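Ribosomal RNA small subunit methyltransferase D (Haemophilus influenzae, PDB 2IFT) probably transfers a methyl group from S-adenosyl-L-methionine to the N2 amine of a specific guanine of 16S rRNA in the assembled 30S particle. Local coordinates at residues D127-D132 / S145-N150; N138-A143 / I159-E164. One frame throughout, in Å; residues are numbered along the deposited sequence.

Contact 1. Residues D127-D132 / S145-N150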
loop_
_atom_site.group_PDB
_atom_site.type_symbol
_atom_site.label_atom_id
_atom_site.label_comp_id
_atom_site.label_asym_id
_atom_site.label_seq_id
_atom_site.Cartn_x
_atom_site.Cartn_y
_atom_site.Cartn_z
ATOM N N ASP A 127 5.637 -1.926 7.791
ATOM C CA ASP A 127 5.129 -0.966 8.772
ATOM C C ASP A 127 3.842 -0.372 8.209
ATOM O O ASP A 127 2.957 0.051 8.958
ATOM C CB ASP A 127 6.129 0.178 8.982
ATOM C CG ASP A 127 7.399 -0.267 9.665
ATOM O OD1 ASP A 127 7.361 -0.495 10.893
ATOM O OD2 ASP A 127 8.437 -0.399 8.977
ATOM N N VAL A 128 3.751 -0.325 6.880
ATOM C CA VAL A 128 2.568 0.228 6.219
ATOM C C VAL A 128 2.154 -0.586 4.993
ATOM O O VAL A 128 2.999 -0.993 4.190
ATOM C CB VAL A 128 2.810 1.707 5.796
ATOM C CG1 VAL A 128 1.542 2.292 5.190
ATOM C CG2 VAL A 128 3.234 2.529 7.002
ATOM N N VAL A 129 0.850 -0.815 4.847
ATOM C CA VAL A 129 0.337 -1.591 3.718
ATOM C C VAL A 129 -0.856 -0.938 3.030
ATOM O O VAL A 129 -1.811 -0.527 3.697
ATOM C CB VAL A 129 -0.097 -3.000 4.169
ATOM C CG1 VAL A 129 -0.682 -3.763 2.996
ATOM C CG2 VAL A 129 1.088 -3.756 4.756
ATOM N N PHE A 130 -0.786 -0.851 1.699
ATOM C CA PHE A 130 -1.845 -0.286 0.866
ATOM C C PHE A 130 -2.496 -1.418 0.072
ATOM O O PHE A 130 -1.842 -2.055 -0.764
ATOM C CB PHE A 130 -1.288 0.733 -0.144
ATOM C CG PHE A 130 -0.476 1.833 0.470
ATOM C CD1 PHE A 130 0.905 1.854 0.321
ATOM C CD2 PHE A 130 -1.088 2.841 1.212
ATOM C CE1 PHE A 130 1.678 2.865 0.902
ATOM C CE2 PHE A 130 -0.329 3.857 1.794
ATOM C CZ PHE A 130 1.066 3.864 1.636
ATOM N N LEU A 131 -3.769 -1.677 0.342
ATOM C CA LEU A 131 -4.515 -2.714 -0.360
ATOM C C LEU A 131 -5.716 -2.120 -1.085
ATOM O O LEU A 131 -6.761 -1.880 -0.467
ATOM C CB LEU A 131 -5.029 -3.765 0.616
ATOM C CG LEU A 131 -4.034 -4.672 1.310
ATOM C CD1 LEU A 131 -4.790 -5.573 2.253
ATOM C CD2 LEU A 131 -3.265 -5.486 0.288
ATOM N N ASP A 132 -5.569 -1.874 -2.383
ATOM C CA ASP A 132 -6.668 -1.332 -3.169
ATOM C C ASP A 132 -6.868 -2.121 -4.471
ATOM O O ASP A 132 -6.751 -1.585 -5.569
ATOM C CB ASP A 132 -6.438 0.153 -3.458
ATOM C CG ASP A 132 -5.252 0.399 -4.371
ATOM O OD1 ASP A 132 -4.228 -0.303 -4.225
ATOM O OD2 ASP A 132 -5.344 1.303 -5.232
ATOM N N SER A 145 -6.134 -11.748 5.020
ATOM C CA SER A 145 -5.912 -13.047 5.618
ATOM C C SER A 145 -4.455 -13.484 5.511
ATOM O O SER A 145 -3.869 -13.931 6.488
ATOM C CB SER A 145 -6.818 -14.085 4.952
ATOM O OG SER A 145 -6.284 -15.388 5.126
ATOM N N LEU A 146 -3.869 -13.343 4.331
ATOM C CA LEU A 146 -2.480 -13.739 4.126
ATOM C C LEU A 146 -1.487 -12.883 4.924
ATOM O O LEU A 146 -0.531 -13.404 5.497
ATOM C CB LEU A 146 -2.158 -13.693 2.637
ATOM C CG LEU A 146 -3.000 -14.660 1.785
ATOM C CD1 LEU A 146 -2.779 -14.382 0.300
ATOM C CD2 LEU A 146 -2.629 -16.107 2.127
ATOM N N LEU A 147 -1.701 -11.572 4.955
ATOM C CA LEU A 147 -0.822 -10.698 5.726
ATOM C C LEU A 147 -0.735 -11.227 7.150
ATOM O O LEU A 147 0.353 -11.385 7.699
ATOM C CB LEU A 147 -1.365 -9.265 5.755
ATOM C CG LEU A 147 -1.145 -8.403 4.510
ATOM C CD1 LEU A 147 -1.897 -7.098 4.668
ATOM C CD2 LEU A 147 0.346 -8.147 4.308
ATOM N N CYS A 148 -1.898 -11.502 7.740
ATOM C CA CYS A 148 -1.979 -12.016 9.111
ATOM C C CYS A 148 -1.424 -13.420 9.257
ATOM O O CYS A 148 -0.646 -13.710 10.164
ATOM C CB CYS A 148 -3.430 -12.029 9.589
ATOM S SG CYS A 148 -4.002 -10.482 10.308
ATOM N N GLU A 149 -1.851 -14.294 8.359
ATOM C CA GLU A 149 -1.436 -15.683 8.377
ATOM C C GLU A 149 0.057 -15.886 8.248
ATOM O O GLU A 149 0.638 -16.679 8.969
ATOM C CB GLU A 149 -2.127 -16.428 7.243
ATOM C CG GLU A 149 -2.853 -17.686 7.663
ATOM C CD GLU A 149 -3.976 -18.033 6.700
ATOM O OE1 GLU A 149 -3.685 -18.290 5.507
ATOM O OE2 GLU A 149 -5.153 -18.039 7.137
ATOM N N ASN A 150 0.688 -15.148 7.341
ATOM C CA ASN A 150 2.101 -15.354 7.103
ATOM C C ASN A 150 3.144 -14.401 7.663
ATOM O O ASN A 150 4.190 -14.194 7.052
ATOM C CB ASN A 150 2.311 -15.587 5.603
ATOM C CG ASN A 150 1.514 -16.788 5.093
ATOM O OD1 ASN A 150 1.616 -17.885 5.638
ATOM N ND2 ASN A 150 0.714 -16.582 4.053
#
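With CG set anti to its carbonyl carbon (chi1 -78°) and a nearly extended chi2 of 173°, Leu147 sends its CD1 methyl from the helix toward Val129 and Leu131. Val129 answers with CG1, which lies anti to the backbone N (chi1 177°). The two methyls, Val129 CG1 and Leu147 CD1, meet tip to tip at 3.9 Å. Leu131 arrives from two residues further along the strand, again end-on, and its CD1 lies 4.1 Å from the same Leu147 CD1. One leucine methyl thus bridges two strand side chains that project from the same face of the sheet. The contact is wholly apolar and buried, and because only side-chain ends touch, the backbones stay well apart, Val129 CA lying 9.4 Å from Leu147 CA. Leu153, on the short strand after the helix, touches both Val129 and Leu147 and continues the apolar layer, as do Ala143 and Ile144 of the helix, which touch Leu131. Strand 126-131 lies between parallel strands 56-59 and 157-164 of the mixed sheet, and helix 139-149 packs across one face of it as the connection to strand 157-164.

Contact 2. Residues N138-A143 / I159-E164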
loop_
_atom_site.group_PDB
_atom_site.type_symbol
_atom_site.label_atom_id
_atom_site.label_comp_id
_atom_site.label_asym_id
_atom_site.label_seq_id
_atom_site.Cartn_x
_atom_site.Cartn_y
_atom_site.Cartn_z
ATOM N N ASN A 138 -13.557 -10.465 -3.493
ATOM C CA ASN A 138 -13.042 -10.657 -2.140
ATOM C C ASN A 138 -11.515 -10.713 -2.143
ATOM O O ASN A 138 -10.910 -11.439 -1.356
ATOM C CB ASN A 138 -13.613 -11.941 -1.532
ATOM N N LEU A 139 -10.895 -9.933 -3.020
ATOM C CA LEU A 139 -9.444 -9.913 -3.121
ATOM C C LEU A 139 -8.763 -9.229 -1.939
ATOM O O LEU A 139 -7.767 -9.732 -1.411
ATOM C CB LEU A 139 -9.027 -9.253 -4.436
ATOM C CG LEU A 139 -9.610 -10.017 -5.634
ATOM C CD1 LEU A 139 -9.218 -9.350 -6.939
ATOM C CD2 LEU A 139 -9.121 -11.466 -5.592
ATOM N N ALA A 140 -9.295 -8.086 -1.518
ATOM C CA ALA A 140 -8.723 -7.382 -0.382
ATOM C C ALA A 140 -8.824 -8.295 0.844
ATOM O O ALA A 140 -7.915 -8.338 1.666
ATOM C CB ALA A 140 -9.470 -6.067 -0.140
ATOM N N GLU A 141 -9.927 -9.032 0.948
ATOM C CA GLU A 141 -10.134 -9.940 2.071
ATOM C C GLU A 141 -9.090 -11.057 2.054
ATOM O O GLU A 141 -8.518 -11.407 3.092
ATOM C CB GLU A 141 -11.536 -10.529 2.017
ATOM N N GLN A 142 -8.844 -11.617 0.876
ATOM C CA GLN A 142 -7.847 -12.678 0.746
ATOM C C GLN A 142 -6.457 -12.173 1.171
ATOM O O GLN A 142 -5.724 -12.856 1.895
ATOM C CB GLN A 142 -7.799 -13.180 -0.699
ATOM C CG GLN A 142 -9.072 -13.890 -1.170
ATOM C CD GLN A 142 -9.013 -14.279 -2.645
ATOM O OE1 GLN A 142 -8.087 -14.977 -3.080
ATOM N NE2 GLN A 142 -10.003 -13.827 -3.423
ATOM N N ALA A 143 -6.102 -10.972 0.726
ATOM C CA ALA A 143 -4.814 -10.386 1.064
ATOM C C ALA A 143 -4.685 -10.164 2.570
ATOM O O ALA A 143 -3.629 -10.438 3.157
ATOM C CB ALA A 143 -4.634 -9.068 0.330
ATOM N N ILE A 159 -2.846 -0.535 8.093
ATOM C CA ILE A 159 -3.281 -1.176 6.860
ATOM C C ILE A 159 -4.395 -0.365 6.244
ATOM O O ILE A 159 -5.455 -0.166 6.846
ATOM C CB ILE A 159 -3.810 -2.609 7.087
ATOM C CG1 ILE A 159 -2.850 -3.381 7.988
ATOM C CG2 ILE A 159 -3.958 -3.332 5.729
ATOM C CD1 ILE A 159 -1.484 -3.489 7.415
ATOM N N TYR A 160 -4.130 0.117 5.039
ATOM C CA TYR A 160 -5.083 0.911 4.295
ATOM C C TYR A 160 -5.804 -0.008 3.321
ATOM O O TYR A 160 -5.181 -0.769 2.571
ATOM C CB TYR A 160 -4.349 2.018 3.548
ATOM C CG TYR A 160 -5.251 2.866 2.701
ATOM C CD1 TYR A 160 -5.503 2.539 1.371
ATOM C CD2 TYR A 160 -5.873 3.986 3.233
ATOM C CE1 TYR A 160 -6.350 3.314 0.593
ATOM C CE2 TYR A 160 -6.726 4.766 2.466
ATOM C CZ TYR A 160 -6.961 4.426 1.144
ATOM O OH TYR A 160 -7.799 5.204 0.370
ATOM N N VAL A 161 -7.124 0.062 3.335
ATOM C CA VAL A 161 -7.918 -0.787 2.471
ATOM C C VAL A 161 -9.051 -0.016 1.820
ATOM O O VAL A 161 -9.714 0.799 2.457
ATOM C CB VAL A 161 -8.510 -1.972 3.272
ATOM C CG1 VAL A 161 -9.341 -2.864 2.360
ATOM C CG2 VAL A 161 -7.385 -2.762 3.928
ATOM N N GLU A 162 -9.243 -0.268 0.535
ATOM C CA GLU A 162 -10.306 0.360 -0.224
ATOM C C GLU A 162 -11.148 -0.773 -0.761
ATOM O O GLU A 162 -10.643 -1.659 -1.445
ATOM C CB GLU A 162 -9.743 1.176 -1.374
ATOM C CG GLU A 162 -9.053 2.444 -0.941
ATOM C CD GLU A 162 -8.651 3.295 -2.121
ATOM O OE1 GLU A 162 -8.088 4.382 -1.901
ATOM O OE2 GLU A 162 -8.902 2.867 -3.271
ATOM N N THR A 163 -12.437 -0.735 -0.465
ATOM C CA THR A 163 -13.323 -1.801 -0.879
ATOM C C THR A 163 -14.677 -1.295 -1.374
ATOM O O THR A 163 -14.954 -0.096 -1.301
ATOM C CB THR A 163 -13.482 -2.773 0.306
ATOM O OG1 THR A 163 -12.752 -3.969 0.022
ATOM C CG2 THR A 163 -14.929 -3.083 0.597
ATOM N N GLU A 164 -15.502 -2.202 -1.899
ATOM C CA GLU A 164 -16.832 -1.846 -2.385
ATOM C C GLU A 164 -17.659 -1.298 -1.228
ATOM O O GLU A 164 -17.732 -1.894 -0.156
ATOM C CB GLU A 164 -17.530 -3.061 -3.001
#
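Of residues 138-143, Ala140 alone meets residues 159-164, through its CB, touching two residues of the strand. Val161 brings up CG1, the branch anti to its backbone N (chi1 -180°), to 4.1 Å from Ala140 CB in plain apolar packing. Thr163 presents its hydroxyl instead, with OG1 3.9 Å from Ala140 CB, a van der Waals contact without a hydrogen bond. Val161 and Thr163 are two apart on an extended strand and so face the helix together, while Glu162 between them points away. Ala140 CA lies only 7.2 Å from Val161 CA, close enough for the helix to ride near the sheet because the alanine side chain is short. Thr163 sits at a chi1 of -107°, away from a staggered rotamer, and its OG1 reaches back to the carbonyl O of Glu162 in a weak bond of 3.5 Å. The helix side is set by its first turn: Asn138 occupies the N-cap position with a left-handed backbone, and its carbonyl O accepts from Gln142 N at 3.0 Å. Pro133, in the loop that follows strand 126-131, also packs on Ala140, and Thr163 is further covered by Pro168 and Arg189. Next to Ala140 on the helix, Leu139 leans on Leu114 of helix 113-116. Strand 157-164 runs parallel to 126-131 on one side and antiparallel to 186-193 on the other, and the N-terminal end of helix 139-149 lies over its C-terminal half.

Contacts 1 and 2, their centres about 9 Å apart, belong to one beta-alpha-beta crossover, at opposite ends of its helix: in contact 1 helix 139-149 uses Leu147 of its last turn, in contact 2 Ala140 of its first. Val129 O to Tyr160 N and Leu131 N to Tyr160 O, each 2.8 Å, stitch the strands. Ile159 CD1 packs 3.6 Å from Val129 CB, joining the apolar layers. Strand order 3-2-1-4-5-7-6 is that of a class I methyltransferase. The Asp-Pro-Pro-Phe sequence starts after Leu131 and, as in related N-methyltransferases, probably lies near the target amine; both contacts form the packing behind it, on the helix-covered face. Asp132 CB packs 3.7 Å from Glu162 OE2 at neighbouring strand ends.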